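49 protein (Murid herpesvirus 4, PDB 6A4V) probably interacts with the host poly(ADP-ribose) polymerase 1 and thereby facilitates replication of this gammaherpesvirus. Local coordinates at residues V161-V172 against N218-L229. Residues are numbered along the deposited sequence; the frame is centred on the assembly and turned at random.
Sequences VHEWCACFLTSV and NVLVYWVSVFKL
Asn218 and Thr170 meet through both halves of one side-chain amide, a worked example of how an asparagine can take the place of a backbone partner. Asn218 OD1 accepts Thr170 N at 2.8 Å, in the carbonyl plane and on a lone pair, while Asn218 ND2 donates to Thr170 O at 3.0 Å from above the plane of the Thr170 carbonyl. Two nearly straight bonds thus fix the rotation of the amide and hold the chain that follows helix 161-168. Before that turn, the short helix runs antiparallel (174°) to its partner within helix 213-235, and the packing is close and buried. Cys165 SG lies 3.5 Å from Val221 CG1. With CG anti to the backbone N (chi1 -176°), the Trp164 ring extends to Val224, where CH2 comes within 3.5 Å of CG1; Ser225 OG and Val221 O lie at the indole edge. Val221 O accepts Ser225 OG at 2.7 Å and Ser225 N, from opposite faces of its carbonyl plane, so the buried hydroxyl is satisfied within its own helix. The margins differ: Val161 and Lys228 are partly exposed yet closely packed, CG2 against CG at 3.4 Å, whereas beyond Thr170 the exposed Ser171 and the partly exposed Val172 are poorly ordered. In this largely helical BRRF1-like protein, the chemistry implies a division of labour: mostly apolar packing joins the helices, whereas the amide bonds probably help hold the following loop.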
ATOM      1  N   VAL B 161       6.730 -22.501 -17.949  1.00 63.99           N
ATOM      2  CA  VAL B 161       5.394 -22.575 -17.448  1.00 63.70           C
ATOM      3  C   VAL B 161       4.411 -22.043 -18.489  1.00 53.69           C
ATOM      4  O   VAL B 161       3.350 -22.598 -18.677  1.00 51.56           O
ATOM      5  CB  VAL B 161       5.306 -21.815 -16.118  1.00 61.01           C
ATOM      6  CG1 VAL B 161       3.878 -21.574 -15.683  1.00 64.78           C
ATOM      7  CG2 VAL B 161       6.105 -22.544 -15.051  1.00 63.94           C
ATOM      8  N   HIS B 162       4.766 -20.950 -19.149  1.00 48.95           N
ATOM      9  CA  HIS B 162       3.907 -20.361 -20.156  1.00 52.69           C
ATOM     10  C   HIS B 162       3.665 -21.353 -21.321  1.00 57.32           C
ATOM     11  O   HIS B 162       2.553 -21.498 -21.800  1.00 57.73           O
ATOM     12  CB  HIS B 162       4.515 -19.022 -20.608  1.00 63.56           C
ATOM     13  CG  HIS B 162       5.804 -19.135 -21.354  1.00 58.64           C
ATOM     14  ND1 HIS B 162       6.992 -19.497 -20.742  1.00 70.86           N
ATOM     15  CD2 HIS B 162       6.098 -18.925 -22.653  1.00 52.95           C
ATOM     16  CE1 HIS B 162       7.964 -19.489 -21.632  1.00 66.57           C
ATOM     17  NE2 HIS B 162       7.436 -19.153 -22.810  1.00 61.73           N
ATOM     18  N   GLU B 163       4.708 -22.066 -21.758  1.00 57.91           N
ATOM     19  CA  GLU B 163       4.554 -23.078 -22.800  1.00 63.73           C
ATOM     20  C   GLU B 163       3.444 -24.054 -22.396  1.00 61.01           C
ATOM     21  O   GLU B 163       2.507 -24.271 -23.164  1.00 64.67           O
ATOM     22  CB  GLU B 163       5.890 -23.765 -23.096  1.00 75.10           C
ATOM     23  CG  GLU B 163       6.688 -23.062 -24.190  1.00 74.87           C
ATOM     24  CD  GLU B 163       8.156 -23.433 -24.256  1.00 81.91           C
ATOM     25  OE1 GLU B 163       8.498 -24.543 -23.794  1.00 96.21           O
ATOM     26  OE2 GLU B 163       8.958 -22.604 -24.754  1.00 74.36           O
ATOM     27  N   TRP B 164       3.527 -24.574 -21.162  1.00 57.81           N
ATOM     28  CA  TRP B 164       2.545 -25.519 -20.599  1.00 50.29           C
ATOM     29  C   TRP B 164       1.140 -24.921 -20.536  1.00 60.44           C
ATOM     30  O   TRP B 164       0.179 -25.628 -20.807  1.00 59.36           O
ATOM     31  CB  TRP B 164       3.023 -26.008 -19.228  1.00 54.25           C
ATOM     32  CG  TRP B 164       2.199 -27.047 -18.533  1.00 42.06           C
ATOM     33  CD1 TRP B 164       2.458 -28.386 -18.517  1.00 41.94           C
ATOM     34  CD2 TRP B 164       1.173 -26.842 -17.540  1.00 36.83           C
ATOM     35  NE1 TRP B 164       1.581 -29.041 -17.691  1.00 39.54           N
ATOM     36  CE2 TRP B 164       0.752 -28.121 -17.107  1.00 35.24           C
ATOM     37  CE3 TRP B 164       0.469 -25.732 -17.077  1.00 41.02           C
ATOM     38  CZ2 TRP B 164      -0.268 -28.306 -16.172  1.00 35.16           C
ATOM     39  CZ3 TRP B 164      -0.540 -25.910 -16.153  1.00 32.99           C
ATOM     40  CH2 TRP B 164      -0.887 -27.176 -15.692  1.00 36.43           C
ATOM     41  N   CYS B 165       1.023 -23.641 -20.169  1.00 60.59           N
ATOM     42  CA  CYS B 165      -0.290 -22.980 -20.119  1.00 64.53           C
ATOM     43  C   CYS B 165      -0.907 -22.916 -21.524  1.00 68.71           C
ATOM     44  O   CYS B 165      -2.128 -23.045 -21.684  1.00 69.73           O
ATOM     45  CB  CYS B 165      -0.207 -21.570 -19.536  1.00 68.64           C
ATOM     46  SG  CYS B 165      -1.818 -20.921 -19.008  1.00 61.18           S
ATOM     47  N   ALA B 166      -0.062 -22.683 -22.533  1.00 67.91           N
ATOM     48  CA  ALA B 166      -0.517 -22.524 -23.905  1.00 75.21           C
ATOM     49  C   ALA B 166      -1.083 -23.856 -24.432  1.00 78.08           C
ATOM     50  O   ALA B 166      -2.212 -23.887 -24.937  1.00 92.31           O
ATOM     51  CB  ALA B 166       0.612 -22.001 -24.767  1.00 79.28           C
ATOM     52  N   CYS B 167      -0.316 -24.948 -24.310  1.00 71.69           N
ATOM     53  CA  CYS B 167      -0.803 -26.274 -24.705  1.00 75.57           C
ATOM     54  C   CYS B 167      -2.230 -26.495 -24.216  1.00 76.68           C
ATOM     55  O   CYS B 167      -3.128 -26.824 -24.990  1.00101.49           O
ATOM     56  CB  CYS B 167       0.019 -27.406 -24.114  1.00 71.23           C
ATOM     57  SG  CYS B 167       1.666 -27.502 -24.839  1.00 90.86           S
ATOM     58  N   PHE B 168      -2.412 -26.316 -22.911  1.00 68.69           N
ATOM     59  CA  PHE B 168      -3.480 -26.936 -22.227  1.00 60.67           C
ATOM     60  C   PHE B 168      -4.669 -25.976 -22.093  1.00 61.98           C
ATOM     61  O   PHE B 168      -5.694 -26.376 -21.583  1.00 64.29           O
ATOM     62  CB  PHE B 168      -2.931 -27.485 -20.913  1.00 55.53           C
ATOM     63  CG  PHE B 168      -1.952 -28.617 -21.091  1.00 62.19           C
ATOM     64  CD1 PHE B 168      -2.273 -29.704 -21.888  1.00 73.29           C
ATOM     65  CD2 PHE B 168      -0.740 -28.641 -20.421  1.00 76.19           C
ATOM     66  CE1 PHE B 168      -1.405 -30.772 -22.029  1.00 65.50           C
ATOM     67  CE2 PHE B 168       0.141 -29.706 -20.572  1.00 72.94           C
ATOM     68  CZ  PHE B 168      -0.193 -30.770 -21.379  1.00 74.21           C
ATOM     69  N   LEU B 169      -4.541 -24.728 -22.562  1.00 64.26           N
ATOM     70  CA  LEU B 169      -5.718 -23.850 -22.701  1.00 74.75           C
ATOM     71  C   LEU B 169      -6.530 -24.261 -23.933  1.00 72.03           C
ATOM     72  O   LEU B 169      -5.967 -24.352 -25.016  1.00 67.96           O
ATOM     73  CB  LEU B 169      -5.255 -22.399 -22.855  1.00 78.55           C
ATOM     74  CG  LEU B 169      -4.737 -21.725 -21.587  1.00 74.59           C
ATOM     75  CD1 LEU B 169      -4.122 -20.382 -21.937  1.00 72.21           C
ATOM     76  CD2 LEU B 169      -5.829 -21.602 -20.534  1.00 64.60           C
ATOM     77  N   THR B 170      -7.849 -24.445 -23.783  1.00 80.08           N
ATOM     78  CA  THR B 170      -8.698 -24.857 -24.921  1.00 85.30           C
ATOM     79  C   THR B 170      -9.564 -23.690 -25.418  1.00 86.48           C
ATOM     80  O   THR B 170     -10.362 -23.142 -24.669  1.00 77.95           O
ATOM     81  CB  THR B 170      -9.539 -26.087 -24.563  1.00 82.07           C
ATOM     82  OG1 THR B 170     -10.563 -25.711 -23.643  1.00 71.17           O
ATOM     83  CG2 THR B 170      -8.691 -27.199 -23.982  1.00 84.12           C
ATOM     84  N   SER B 171      -9.381 -23.353 -26.704  1.00102.30           N
ATOM     85  CA  SER B 171     -10.189 -22.393 -27.486  1.00108.68           C
ATOM     86  C   SER B 171     -10.297 -21.053 -26.740  1.00108.43           C
ATOM     87  O   SER B 171     -11.267 -20.809 -25.997  1.00101.30           O
ATOM     88  CB  SER B 171     -11.558 -22.965 -27.860  1.00109.07           C
ATOM     89  OG  SER B 171     -12.442 -23.019 -26.749  1.00106.42           O
ATOM     90  N   VAL B 172      -9.294 -20.189 -26.946  1.00 97.81           N
ATOM     91  CA  VAL B 172      -9.250 -18.921 -26.234  1.00121.56           C
ATOM     92  C   VAL B 172      -8.843 -17.749 -27.155  1.00139.65           C
ATOM     93  O   VAL B 172      -8.724 -16.622 -26.669  1.00152.77           O
ATOM     94  CB  VAL B 172      -8.330 -19.045 -25.001  1.00119.01           C
ATOM     95  CG1 VAL B 172      -8.685 -20.250 -24.145  1.00112.74           C
ATOM     96  CG2 VAL B 172      -6.862 -19.098 -25.384  1.00121.22           C
ATOM     97  N   ASN B 218      -9.689 -23.939 -18.217  1.00 59.35           N
ATOM     98  CA  ASN B 218      -8.789 -22.870 -18.593  1.00 64.32           C
ATOM     99  C   ASN B 218      -8.307 -22.097 -17.348  1.00 66.11           C
ATOM    100  O   ASN B 218      -7.138 -21.762 -17.212  1.00 70.05           O
ATOM    101  CB  ASN B 218      -9.446 -21.970 -19.643  1.00 63.74           C
ATOM    102  CG  ASN B 218      -9.339 -22.534 -21.046  1.00 66.75           C
ATOM    103  OD1 ASN B 218      -8.713 -23.570 -21.260  1.00 76.22           O
ATOM    104  ND2 ASN B 218      -9.937 -21.862 -22.016  1.00 68.55           N
ATOM    105  N   VAL B 219      -9.225 -21.814 -16.430  1.00 66.29           N
ATOM    106  CA  VAL B 219      -8.951 -21.036 -15.248  1.00 57.08           C
ATOM    107  C   VAL B 219      -8.093 -21.867 -14.287  1.00 51.80           C
ATOM    108  O   VAL B 219      -7.211 -21.341 -13.616  1.00 49.76           O
ATOM    109  CB  VAL B 219     -10.274 -20.604 -14.581  1.00 57.15           C
ATOM    110  CG1 VAL B 219     -10.131 -20.299 -13.099  1.00 58.74           C
ATOM    111  CG2 VAL B 219     -10.895 -19.419 -15.288  1.00 60.45           C
ATOM    112  N   LEU B 220      -8.411 -23.150 -14.148  1.00 54.26           N
ATOM    113  CA  LEU B 220      -7.597 -24.013 -13.289  1.00 50.09           C
ATOM    114  C   LEU B 220      -6.157 -24.001 -13.774  1.00 47.97           C
ATOM    115  O   LEU B 220      -5.205 -24.006 -12.995  1.00 46.05           O
ATOM    116  CB  LEU B 220      -8.086 -25.448 -13.337  1.00 47.04           C
ATOM    117  CG  LEU B 220      -7.239 -26.389 -12.488  1.00 49.99           C
ATOM    118  CD1 LEU B 220      -7.042 -25.823 -11.086  1.00 55.40           C
ATOM    119  CD2 LEU B 220      -7.882 -27.764 -12.415  1.00 46.75           C
ATOM    120  N   VAL B 221      -6.031 -24.029 -15.096  1.00 46.77           N
ATOM    121  CA  VAL B 221      -4.783 -24.162 -15.713  1.00 44.93           C
ATOM    122  C   VAL B 221      -3.975 -22.933 -15.355  1.00 47.52           C
ATOM    123  O   VAL B 221      -2.791 -23.028 -15.043  1.00 56.41           O
ATOM    124  CB  VAL B 221      -4.904 -24.267 -17.243  1.00 43.62           C
ATOM    125  CG1 VAL B 221      -3.647 -23.756 -17.918  1.00 50.75           C
ATOM    126  CG2 VAL B 221      -5.213 -25.669 -17.692  1.00 43.92           C
ATOM    127  N   TYR B 222      -4.623 -21.790 -15.551  1.00 49.25           N
ATOM    128  CA  TYR B 222      -3.983 -20.481 -15.437  1.00 49.56           C
ATOM    129  C   TYR B 222      -3.492 -20.327 -13.994  1.00 49.42           C
ATOM    130  O   TYR B 222      -2.374 -19.969 -13.772  1.00 57.96           O
ATOM    131  CB  TYR B 222      -4.998 -19.406 -15.831  1.00 41.87           C
ATOM    132  CG  TYR B 222      -4.626 -17.976 -15.544  1.00 44.63           C
ATOM    133  CD1 TYR B 222      -3.995 -17.199 -16.506  1.00 40.00           C
ATOM    134  CD2 TYR B 222      -4.963 -17.371 -14.344  1.00 38.26           C
ATOM    135  CE1 TYR B 222      -3.702 -15.867 -16.275  1.00 38.91           C
ATOM    136  CE2 TYR B 222      -4.697 -16.029 -14.111  1.00 42.80           C
ATOM    137  CZ  TYR B 222      -4.036 -15.279 -15.072  1.00 42.71           C
ATOM    138  OH  TYR B 222      -3.732 -13.955 -14.876  1.00 35.92           O
ATOM    139  N   TRP B 223      -4.341 -20.678 -13.031  1.00 44.42           N
ATOM    140  CA  TRP B 223      -3.946 -20.554 -11.652  1.00 51.07           C
ATOM    141  C   TRP B 223      -2.899 -21.585 -11.245  1.00 51.02           C
ATOM    142  O   TRP B 223      -2.103 -21.317 -10.353  1.00 45.65           O
ATOM    143  CB  TRP B 223      -5.141 -20.574 -10.711  1.00 50.68           C
ATOM    144  CG  TRP B 223      -5.871 -19.275 -10.803  1.00 49.60           C
ATOM    145  CD1 TRP B 223      -7.084 -19.054 -11.378  1.00 53.89           C
ATOM    146  CD2 TRP B 223      -5.414 -18.001 -10.341  1.00 51.16           C
ATOM    147  NE1 TRP B 223      -7.421 -17.736 -11.293  1.00 45.87           N
ATOM    148  CE2 TRP B 223      -6.423 -17.066 -10.643  1.00 55.02           C
ATOM    149  CE3 TRP B 223      -4.308 -17.572  -9.605  1.00 51.54           C
ATOM    150  CZ2 TRP B 223      -6.313 -15.713 -10.304  1.00 51.72           C
ATOM    151  CZ3 TRP B 223      -4.213 -16.250  -9.245  1.00 37.64           C
ATOM    152  CH2 TRP B 223      -5.178 -15.327  -9.637  1.00 50.93           C
ATOM    153  N   VAL B 224      -2.850 -22.732 -11.917  1.00 48.89           N
ATOM    154  CA  VAL B 224      -1.802 -23.655 -11.594  1.00 46.86           C
ATOM    155  C   VAL B 224      -0.495 -23.026 -12.089  1.00 40.56           C
ATOM    156  O   VAL B 224       0.489 -23.059 -11.426  1.00 45.43           O
ATOM    157  CB  VAL B 224      -2.023 -25.047 -12.224  1.00 48.47           C
ATOM    158  CG1 VAL B 224      -0.717 -25.757 -12.493  1.00 50.12           C
ATOM    159  CG2 VAL B 224      -2.903 -25.945 -11.382  1.00 46.18           C
ATOM    160  N   SER B 225      -0.513 -22.514 -13.309  1.00 37.19           N
ATOM    161  CA  SER B 225       0.624 -21.903 -13.902  1.00 43.87           C
ATOM    162  C   SER B 225       1.102 -20.755 -12.989  1.00 43.96           C
ATOM    163  O   SER B 225       2.239 -20.673 -12.697  1.00 40.18           O
ATOM    164  CB  SER B 225       0.353 -21.392 -15.294  1.00 42.76           C
ATOM    165  OG  SER B 225      -0.435 -22.297 -16.080  1.00 46.04           O
ATOM    166  N   VAL B 226       0.196 -19.860 -12.611  1.00 38.53           N
ATOM    167  CA  VAL B 226       0.541 -18.761 -11.766  1.00 37.99           C
ATOM    168  C   VAL B 226       1.121 -19.308 -10.465  1.00 33.43           C
ATOM    169  O   VAL B 226       2.106 -18.819  -9.969  1.00 37.53           O
ATOM    170  CB  VAL B 226      -0.644 -17.831 -11.453  1.00 34.70           C
ATOM    171  CG1 VAL B 226      -0.236 -16.827 -10.388  1.00 38.55           C
ATOM    172  CG2 VAL B 226      -1.158 -17.135 -12.682  1.00 31.81           C
ATOM    173  N   PHE B 227       0.487 -20.303  -9.888  1.00 29.59           N
ATOM    174  CA  PHE B 227       1.036 -20.832  -8.632  1.00 33.74           C
ATOM    175  C   PHE B 227       2.491 -21.303  -8.780  1.00 34.62           C
ATOM    176  O   PHE B 227       3.291 -21.273  -7.779  1.00 36.87           O
ATOM    177  CB  PHE B 227       0.174 -21.991  -8.149  1.00 29.21           C
ATOM    178  CG  PHE B 227       0.605 -22.597  -6.842  1.00 28.95           C
ATOM    179  CD1 PHE B 227       0.465 -21.880  -5.664  1.00 31.21           C
ATOM    180  CD2 PHE B 227       1.030 -23.905  -6.765  1.00 34.10           C
ATOM    181  CE1 PHE B 227       0.874 -22.435  -4.465  1.00 38.01           C
ATOM    182  CE2 PHE B 227       1.412 -24.469  -5.550  1.00 37.05           C
ATOM    183  CZ  PHE B 227       1.331 -23.730  -4.395  1.00 34.78           C
ATOM    184  N   LYS B 228       2.814 -21.896  -9.944  1.00 37.98           N
ATOM    185  CA  LYS B 228       4.122 -22.526 -10.134  1.00 45.57           C
ATOM    186  C   LYS B 228       5.128 -21.381 -10.263  1.00 43.25           C
ATOM    187  O   LYS B 228       6.196 -21.445  -9.623  1.00 33.80           O
ATOM    188  CB  LYS B 228       4.106 -23.578 -11.257  1.00 50.83           C
ATOM    189  CG  LYS B 228       5.435 -23.865 -11.971  1.00 55.76           C
ATOM    190  CD  LYS B 228       6.241 -25.021 -11.377  1.00 61.07           C
ATOM    191  CE  LYS B 228       7.303 -25.595 -12.299  1.00 68.33           C
ATOM    192  NZ  LYS B 228       6.754 -26.515 -13.322  1.00 67.68           N
ATOM    193  N   LEU B 229       4.727 -20.294 -10.941  1.00 38.62           N
ATOM    194  CA  LEU B 229       5.619 -19.167 -11.074  1.00 33.85           C
ATOM    195  C   LEU B 229       5.927 -18.599  -9.685  1.00 34.81           C
ATOM    196  O   LEU B 229       7.103 -18.383  -9.340  1.00 42.84           O
ATOM    197  CB  LEU B 229       5.002 -18.092 -11.959  1.00 40.81           C
ATOM    198  CG  LEU B 229       5.348 -18.025 -13.443  1.00 48.06           C
ATOM    199  CD1 LEU B 229       4.935 -16.662 -13.964  1.00 56.52           C
ATOM    200  CD2 LEU B 229       6.825 -18.214 -13.757  1.00 51.30           C
TER